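PDB 3RRL: succinyl-CoA:3-ketoacid coenzyme A transferase subunit B from Helicobacter pylori, which catalyses the transfer of coenzyme A from succinyl-CoA to a 3-oxo acid, yielding a 3-oxoacyl-CoA and succinate. Local coordinates for residues V39-N44 and A86-G91; A10-E15 and A132-V137; D127-A132 and K161-Q166. All coordinates share one frame; numbering follows the deposited sequence.

Contact 1 of 3, residues V39-N44 and A86-G91; sequences VFQSEN and AMIRGG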
# COMPACT_ATOMS: atom_id res chain seq x y z
N VAL B 39 -17.88 -10.69 11.15
CA VAL B 39 -17.47 -10.34 9.80
C VAL B 39 -16.44 -11.34 9.31
O VAL B 39 -15.38 -11.50 9.90
CB VAL B 39 -16.89 -8.93 9.75
CG1 VAL B 39 -16.50 -8.57 8.33
CG2 VAL B 39 -17.89 -7.93 10.31
N PHE B 40 -16.78 -12.05 8.23
CA PHE B 40 -15.83 -12.97 7.64
C PHE B 40 -15.03 -12.30 6.53
O PHE B 40 -15.58 -11.60 5.69
CB PHE B 40 -16.55 -14.22 7.12
CG PHE B 40 -17.18 -15.04 8.22
CD1 PHE B 40 -16.39 -15.77 9.09
CD2 PHE B 40 -18.56 -15.07 8.37
CE1 PHE B 40 -16.96 -16.52 10.11
CE2 PHE B 40 -19.14 -15.82 9.38
CZ PHE B 40 -18.34 -16.55 10.25
N GLN B 41 -13.72 -12.50 6.57
CA GLN B 41 -12.81 -11.89 5.61
C GLN B 41 -12.40 -12.92 4.57
O GLN B 41 -12.14 -14.07 4.90
CB GLN B 41 -11.58 -11.35 6.33
CG GLN B 41 -10.76 -10.34 5.53
CD GLN B 41 -9.55 -10.95 4.87
OE1 GLN B 41 -9.45 -12.17 4.72
NE2 GLN B 41 -8.61 -10.09 4.46
N SER B 42 -12.35 -12.50 3.31
CA SER B 42 -11.88 -13.38 2.24
C SER B 42 -10.59 -12.77 1.73
O SER B 42 -10.53 -11.57 1.44
CB SER B 42 -12.92 -13.46 1.12
OG SER B 42 -12.68 -14.56 0.25
N GLU B 43 -9.54 -13.59 1.65
CA GLU B 43 -8.19 -13.08 1.41
C GLU B 43 -8.02 -12.50 0.01
O GLU B 43 -7.03 -11.83 -0.29
CB GLU B 43 -7.16 -14.18 1.66
CG GLU B 43 -7.24 -15.32 0.67
CD GLU B 43 -6.84 -16.65 1.29
OE1 GLU B 43 -6.66 -16.69 2.52
OE2 GLU B 43 -6.70 -17.64 0.54
N ASN B 44 -9.01 -12.74 -0.84
CA ASN B 44 -8.98 -12.29 -2.22
C ASN B 44 -9.50 -10.86 -2.36
O ASN B 44 -9.72 -10.37 -3.47
CB ASN B 44 -9.66 -13.27 -3.18
CG ASN B 44 -11.07 -13.61 -2.77
OD1 ASN B 44 -11.38 -13.77 -1.60
ND2 ASN B 44 -11.95 -13.75 -3.76
N ALA B 86 -2.21 -6.84 4.06
CA ALA B 86 -1.80 -5.83 5.03
C ALA B 86 -2.70 -5.94 6.25
O ALA B 86 -2.25 -5.85 7.38
CB ALA B 86 -1.89 -4.43 4.42
N MSE B 87 -3.98 -6.15 6.01
CA MSE B 87 -4.97 -6.32 7.06
C MSE B 87 -4.64 -7.57 7.88
O MSE B 87 -4.69 -7.58 9.12
CB MSE B 87 -6.35 -6.45 6.41
CG MSE B 87 -7.51 -6.58 7.35
SE MSE B 87 -9.17 -6.72 6.30
CE MSE B 87 -8.83 -5.29 5.05
N ILE B 88 -4.30 -8.64 7.17
CA ILE B 88 -3.96 -9.90 7.82
C ILE B 88 -2.61 -9.84 8.53
O ILE B 88 -2.51 -10.16 9.72
CB ILE B 88 -3.95 -11.05 6.80
CG1 ILE B 88 -5.39 -11.42 6.44
CG2 ILE B 88 -3.23 -12.26 7.37
CD1 ILE B 88 -5.52 -12.26 5.19
N ARG B 89 -1.58 -9.39 7.82
CA ARG B 89 -0.22 -9.38 8.36
C ARG B 89 -0.11 -8.37 9.50
O ARG B 89 0.70 -8.55 10.42
CB ARG B 89 0.79 -9.03 7.27
CG ARG B 89 2.25 -9.23 7.67
CD ARG B 89 3.20 -8.53 6.69
NE ARG B 89 3.00 -8.95 5.31
CZ ARG B 89 2.31 -8.26 4.40
NH1 ARG B 89 2.21 -8.74 3.16
NH2 ARG B 89 1.74 -7.08 4.70
N GLY B 90 -0.92 -7.32 9.42
CA GLY B 90 -0.85 -6.24 10.39
C GLY B 90 -1.55 -6.53 11.70
O GLY B 90 -1.57 -5.68 12.59
N GLY B 91 -2.12 -7.73 11.82
CA GLY B 91 -2.71 -8.18 13.08
C GLY B 91 -4.14 -7.75 13.33
O GLY B 91 -4.60 -7.73 14.48
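The amide of Gln41 is held at both ends while it lies against Met87 and Ile88: OE1 is hydrogen-bonded to Asn20 ND2, and NE2 makes a weak hydrogen bond with Ser84 OG, a hydroxyl also bonded to Glu43 O. With CG anti to the backbone N (chi1 -163°) and a bend at chi2 (-100°), the amide is carried off strand 39-42 to lie against helix 81-89. Gln41 NE2 then lies 3.8 Å from Ile88 CD1 and 3.9 Å from SE of Met87, a selenomethionine. Gln41 OE1 is 4.0 Å from the same methyl, Ile88 CD1, so apolar groups border both polar atoms of the amide. The Gln41 and Met87 chains run past each other in opposite directions, Gln41 CG coming within 4.0 Å of Met87 SE. Ile88 CD1 reaches on to Glu43 CB at 4.3 Å. Glu43 is the predicted active-site residue, consistent with the catalytic glutamate of CoA-transferases, and follows directly where the strand ends. The helix closes in a Schellman motif at Gly91. Strand 39-42 runs between parallel strand 18-21 and antiparallel strand 46-49; helix 81-89 packs over its end, and Leu128 of helix 125-131 touches both Glu43 and Ile88.

Contact 2 of 3, residues A10-E15 and A132-V137; sequences AKELKE and AKKVIV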
# COMPACT_ATOMS: atom_id res chain seq x y z
N ALA B 10 -16.99 -23.78 16.48
CA ALA B 10 -17.96 -22.69 16.39
C ALA B 10 -18.05 -21.91 17.69
O ALA B 10 -18.34 -20.71 17.69
CB ALA B 10 -19.32 -23.21 15.99
N LYS B 11 -17.81 -22.59 18.80
CA LYS B 11 -17.88 -21.96 20.11
C LYS B 11 -16.82 -20.88 20.28
O LYS B 11 -16.94 -20.01 21.15
CB LYS B 11 -17.76 -23.01 21.22
CG LYS B 11 -18.93 -23.98 21.26
CD LYS B 11 -18.82 -24.92 22.46
CE LYS B 11 -20.15 -25.60 22.76
NZ LYS B 11 -20.65 -26.40 21.60
N GLU B 12 -15.78 -20.93 19.45
CA GLU B 12 -14.70 -19.93 19.52
C GLU B 12 -15.06 -18.61 18.84
O GLU B 12 -14.37 -17.59 19.01
CB GLU B 12 -13.41 -20.51 18.93
CG GLU B 12 -12.91 -21.75 19.67
CD GLU B 12 -12.48 -21.44 21.09
OE1 GLU B 12 -11.75 -20.43 21.28
OE2 GLU B 12 -12.87 -22.19 22.02
N LEU B 13 -16.14 -18.61 18.07
CA LEU B 13 -16.57 -17.39 17.39
C LEU B 13 -17.39 -16.51 18.32
O LEU B 13 -18.37 -16.97 18.92
CB LEU B 13 -17.36 -17.71 16.12
CG LEU B 13 -16.60 -18.53 15.08
CD1 LEU B 13 -17.38 -18.58 13.79
CD2 LEU B 13 -15.26 -17.89 14.84
N LYS B 14 -16.98 -15.26 18.45
CA LYS B 14 -17.61 -14.32 19.37
C LYS B 14 -18.11 -13.08 18.64
O LYS B 14 -17.54 -12.67 17.63
CB LYS B 14 -16.62 -13.91 20.46
CG LYS B 14 -16.01 -15.07 21.24
CD LYS B 14 -17.01 -15.66 22.22
CE LYS B 14 -16.32 -16.54 23.26
NZ LYS B 14 -17.22 -16.83 24.42
N GLU B 15 -19.17 -12.48 19.18
CA GLU B 15 -19.76 -11.27 18.61
C GLU B 15 -18.72 -10.19 18.39
O GLU B 15 -17.93 -9.89 19.29
CB GLU B 15 -20.85 -10.74 19.54
CG GLU B 15 -22.15 -11.52 19.51
CD GLU B 15 -23.11 -11.02 18.45
OE1 GLU B 15 -22.87 -9.93 17.88
OE2 GLU B 15 -24.12 -11.72 18.19
N ALA B 132 -3.01 -13.38 12.46
CA ALA B 132 -4.25 -13.48 13.23
C ALA B 132 -3.98 -13.35 14.73
O ALA B 132 -3.01 -13.90 15.23
CB ALA B 132 -4.94 -14.80 12.92
N LYS B 133 -4.82 -12.60 15.45
CA LYS B 133 -4.63 -12.47 16.90
C LYS B 133 -4.71 -13.83 17.59
O LYS B 133 -3.99 -14.10 18.55
CB LYS B 133 -5.65 -11.50 17.51
CG LYS B 133 -5.50 -10.06 17.04
CD LYS B 133 -6.60 -9.17 17.62
CE LYS B 133 -6.89 -7.99 16.71
NZ LYS B 133 -8.14 -7.27 17.12
N LYS B 134 -5.60 -14.69 17.10
CA LYS B 134 -5.65 -16.06 17.56
C LYS B 134 -5.70 -17.03 16.38
O LYS B 134 -6.46 -16.83 15.44
CB LYS B 134 -6.84 -16.30 18.49
CG LYS B 134 -6.82 -17.67 19.11
CD LYS B 134 -8.01 -17.91 20.02
CE LYS B 134 -7.93 -19.30 20.65
NZ LYS B 134 -9.18 -19.66 21.36
N VAL B 135 -4.87 -18.06 16.45
CA VAL B 135 -4.81 -19.07 15.41
C VAL B 135 -5.33 -20.39 15.97
O VAL B 135 -4.75 -20.94 16.89
CB VAL B 135 -3.38 -19.27 14.91
CG1 VAL B 135 -3.31 -20.46 13.97
CG2 VAL B 135 -2.88 -18.00 14.21
N ILE B 136 -6.44 -20.87 15.40
CA ILE B 136 -7.00 -22.15 15.77
C ILE B 136 -6.87 -23.16 14.63
O ILE B 136 -7.28 -22.88 13.50
CB ILE B 136 -8.50 -22.03 16.12
CG1 ILE B 136 -8.71 -20.97 17.20
CG2 ILE B 136 -9.07 -23.37 16.55
CD1 ILE B 136 -10.18 -20.70 17.49
N VAL B 137 -6.31 -24.33 14.91
CA VAL B 137 -6.27 -25.41 13.94
C VAL B 137 -7.32 -26.45 14.31
O VAL B 137 -7.42 -26.86 15.47
CB VAL B 137 -4.89 -26.09 13.88
CG1 VAL B 137 -4.96 -27.35 13.02
CG2 VAL B 137 -3.84 -25.14 13.35
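With CG beside the backbone N (chi1 -60°), the Glu12 chain bends at chi2 (-66°) and turns its carboxylate aside, leaving CB and CG facing Ile136, while Lys134 is extended throughout and delivers NZ at full stretch. Both groups belong to the alpha/beta fold of this CoA-transferase: Glu12 stands in the turn that follows helix 2-10, and Lys134 begins strand 134-138 in the parallel part of the large mixed sheet. The type I beta turn from Ala10 to Leu13, closed by Leu13 N to Ala10 O at 3.1 Å, places Glu12 at its third position with CB directed at the strand.

The polar part of the contact is a salt bridge in which Lys134 NZ donates to Glu12 OE1 over 2.7 Å. The two side chains meet at about a right angle, and the ammonium approaches from above the carboxylate plane, 38° out of it. Gln166 of the adjoining strand spans the pair, its NE2 bonded to Glu12 OE2 and its OE1 to Lys134 NZ; Arg8 NH2 forms a second salt bridge to Glu12 OE2. With partners on both carboxylate oxygens, the rotation of the group is well defined, and the two positive charges would probably favour its ionised form.

The apolar part comes from Ile136, two residues along and so on the same face of the strand as Lys134. Its terminal methyl meets the aliphatic part of Glu12: Ile136 CD1 lies 3.5 Å from Glu12 CB and 3.6 Å from Glu12 CG.

Contact 3 of 3, residues D127-A132 and K161-Q166; sequences DLVHGA and KGVVHQ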
# COMPACT_ATOMS: atom_id res chain seq x y z
N ASP B 127 0.67 -16.43 5.79
CA ASP B 127 0.39 -15.08 6.27
C ASP B 127 -0.56 -15.11 7.47
O ASP B 127 -0.34 -14.43 8.48
CB ASP B 127 -0.22 -14.22 5.16
CG ASP B 127 0.76 -13.94 4.04
OD1 ASP B 127 1.57 -12.98 4.19
OD2 ASP B 127 0.73 -14.66 3.01
N LEU B 128 -1.62 -15.91 7.35
CA LEU B 128 -2.64 -15.99 8.39
C LEU B 128 -2.13 -16.49 9.75
O LEU B 128 -2.50 -15.92 10.78
CB LEU B 128 -3.84 -16.80 7.89
CG LEU B 128 -4.79 -16.04 6.96
CD1 LEU B 128 -5.40 -16.96 5.93
CD2 LEU B 128 -5.87 -15.29 7.73
N VAL B 129 -1.29 -17.53 9.76
CA VAL B 129 -0.76 -18.09 11.02
C VAL B 129 0.05 -17.10 11.86
O VAL B 129 0.07 -17.20 13.09
CB VAL B 129 0.11 -19.38 10.82
CG1 VAL B 129 -0.73 -20.54 10.31
CG2 VAL B 129 1.30 -19.12 9.90
N HIS B 130 0.75 -16.18 11.21
CA HIS B 130 1.45 -15.12 11.93
C HIS B 130 0.59 -13.91 12.32
O HIS B 130 0.71 -13.39 13.43
CB HIS B 130 2.69 -14.66 11.16
CG HIS B 130 3.78 -15.69 11.13
ND1 HIS B 130 3.95 -16.56 10.07
CD2 HIS B 130 4.74 -15.99 12.03
CE1 HIS B 130 4.98 -17.35 10.32
NE2 HIS B 130 5.47 -17.03 11.50
N GLY B 131 -0.27 -13.47 11.40
CA GLY B 131 -1.03 -12.24 11.60
C GLY B 131 -2.23 -12.30 12.53
O GLY B 131 -2.46 -11.37 13.31
N ALA B 132 -3.01 -13.38 12.46
CA ALA B 132 -4.25 -13.48 13.23
C ALA B 132 -3.98 -13.35 14.73
O ALA B 132 -3.01 -13.90 15.23
CB ALA B 132 -4.94 -14.80 12.92
N LYS B 161 6.08 -22.08 12.44
CA LYS B 161 6.69 -22.61 13.66
C LYS B 161 6.12 -21.90 14.89
O LYS B 161 6.14 -20.67 14.97
CB LYS B 161 8.21 -22.42 13.57
CG LYS B 161 9.02 -23.20 14.57
CD LYS B 161 10.49 -23.25 14.16
CE LYS B 161 11.40 -23.63 15.33
NZ LYS B 161 10.92 -24.83 16.09
N GLY B 162 5.59 -22.68 15.83
CA GLY B 162 5.04 -22.14 17.07
C GLY B 162 3.94 -21.12 16.83
O GLY B 162 3.87 -20.09 17.50
N VAL B 163 3.11 -21.37 15.82
CA VAL B 163 2.01 -20.45 15.51
C VAL B 163 0.64 -20.84 16.06
O VAL B 163 -0.28 -20.02 16.07
CB VAL B 163 1.90 -20.26 13.99
CG1 VAL B 163 3.15 -19.58 13.45
CG2 VAL B 163 1.67 -21.62 13.30
N VAL B 164 0.48 -22.07 16.53
CA VAL B 164 -0.86 -22.56 16.85
C VAL B 164 -1.22 -22.22 18.29
O VAL B 164 -0.50 -22.60 19.20
CB VAL B 164 -0.98 -24.09 16.64
CG1 VAL B 164 -2.36 -24.58 17.04
CG2 VAL B 164 -0.68 -24.44 15.18
N HIS B 165 -2.29 -21.47 18.48
CA HIS B 165 -2.77 -21.13 19.82
C HIS B 165 -3.63 -22.23 20.42
O HIS B 165 -3.51 -22.56 21.60
CB HIS B 165 -3.53 -19.80 19.81
CG HIS B 165 -2.66 -18.61 19.59
ND1 HIS B 165 -2.48 -18.04 18.34
CD2 HIS B 165 -1.90 -17.88 20.44
CE1 HIS B 165 -1.66 -17.02 18.44
NE2 HIS B 165 -1.28 -16.90 19.70
N GLN B 166 -4.51 -22.80 19.59
CA GLN B 166 -5.46 -23.79 20.07
C GLN B 166 -5.68 -24.85 19.00
O GLN B 166 -5.75 -24.55 17.81
CB GLN B 166 -6.77 -23.10 20.43
CG GLN B 166 -7.93 -24.03 20.77
CD GLN B 166 -9.24 -23.26 20.93
OE1 GLN B 166 -9.53 -22.33 20.18
NE2 GLN B 166 -10.02 -23.64 21.93
O HOH W 1 7.13 -19.73 11.77
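Val129 packs against Val163 where the last turn of helix 125-131 meets the loop leading into strand 166-168. The helix lies on the connection between the neighbouring parallel strands 95-98 and 134-138, a beta-alpha-beta crossover enlarged by three strands of the small four-stranded sheet. The backbones come close, with Val129 CA 5.8 Å from Val163 CA. Val163 CG2 sits 3.7 Å from Val129 CB and 4.0 Å from Val129 CG1, and on the backbone side Val129 O approaches Val163 CB at 3.7 Å. The other methyl of Val163, CG1, touches Val129 as well and reaches the next helix residue.

That second interaction is a CH-pi contact. Val163 CG1 lies over one face of the His130 ring, 4.2 Å from its centroid and 18° off the normal, displaced toward the rim where His130 NE2 is nearest. Although the first bond of His130 leads away from the loop, its chi1 of -70° and chi2 of 96° bring the ring round with a face to Val163.

Hydrogen bonds fix the ring's rotation. His130 ND1 is bonded to Met126 O, one turn back in the same helix. On the loop side a water bridges the segments: it is hydrogen-bonded to His130 NE2 at 3.2 Å and accepts a hydrogen bond from Lys161 N at 2.7 Å.

In the fold
The three contacts adjoin one another, their centres 12 to 14 Å apart. Contact 1 carries the predicted active-site residue Glu43 and meets contact 3 through helix 125-131: Glu43 OE1 is 3.6 Å from Leu128 CD1, and Ile88 CG2 is 3.8 Å from Asp127 O. The Val129 side chain of contact 3 is itself about 11 Å from that of Glu43. Contacts 2 and 3 share Ala132, where the helix gives way to strand 134-138, and their strands are joined by a probable hydrogen bond, Val137 N to Gln166 O, 3.0 Å. Contact 2, away from the active site, touches contact 1 where Phe40 CZ comes within 4.2 Å of Leu13 CD1.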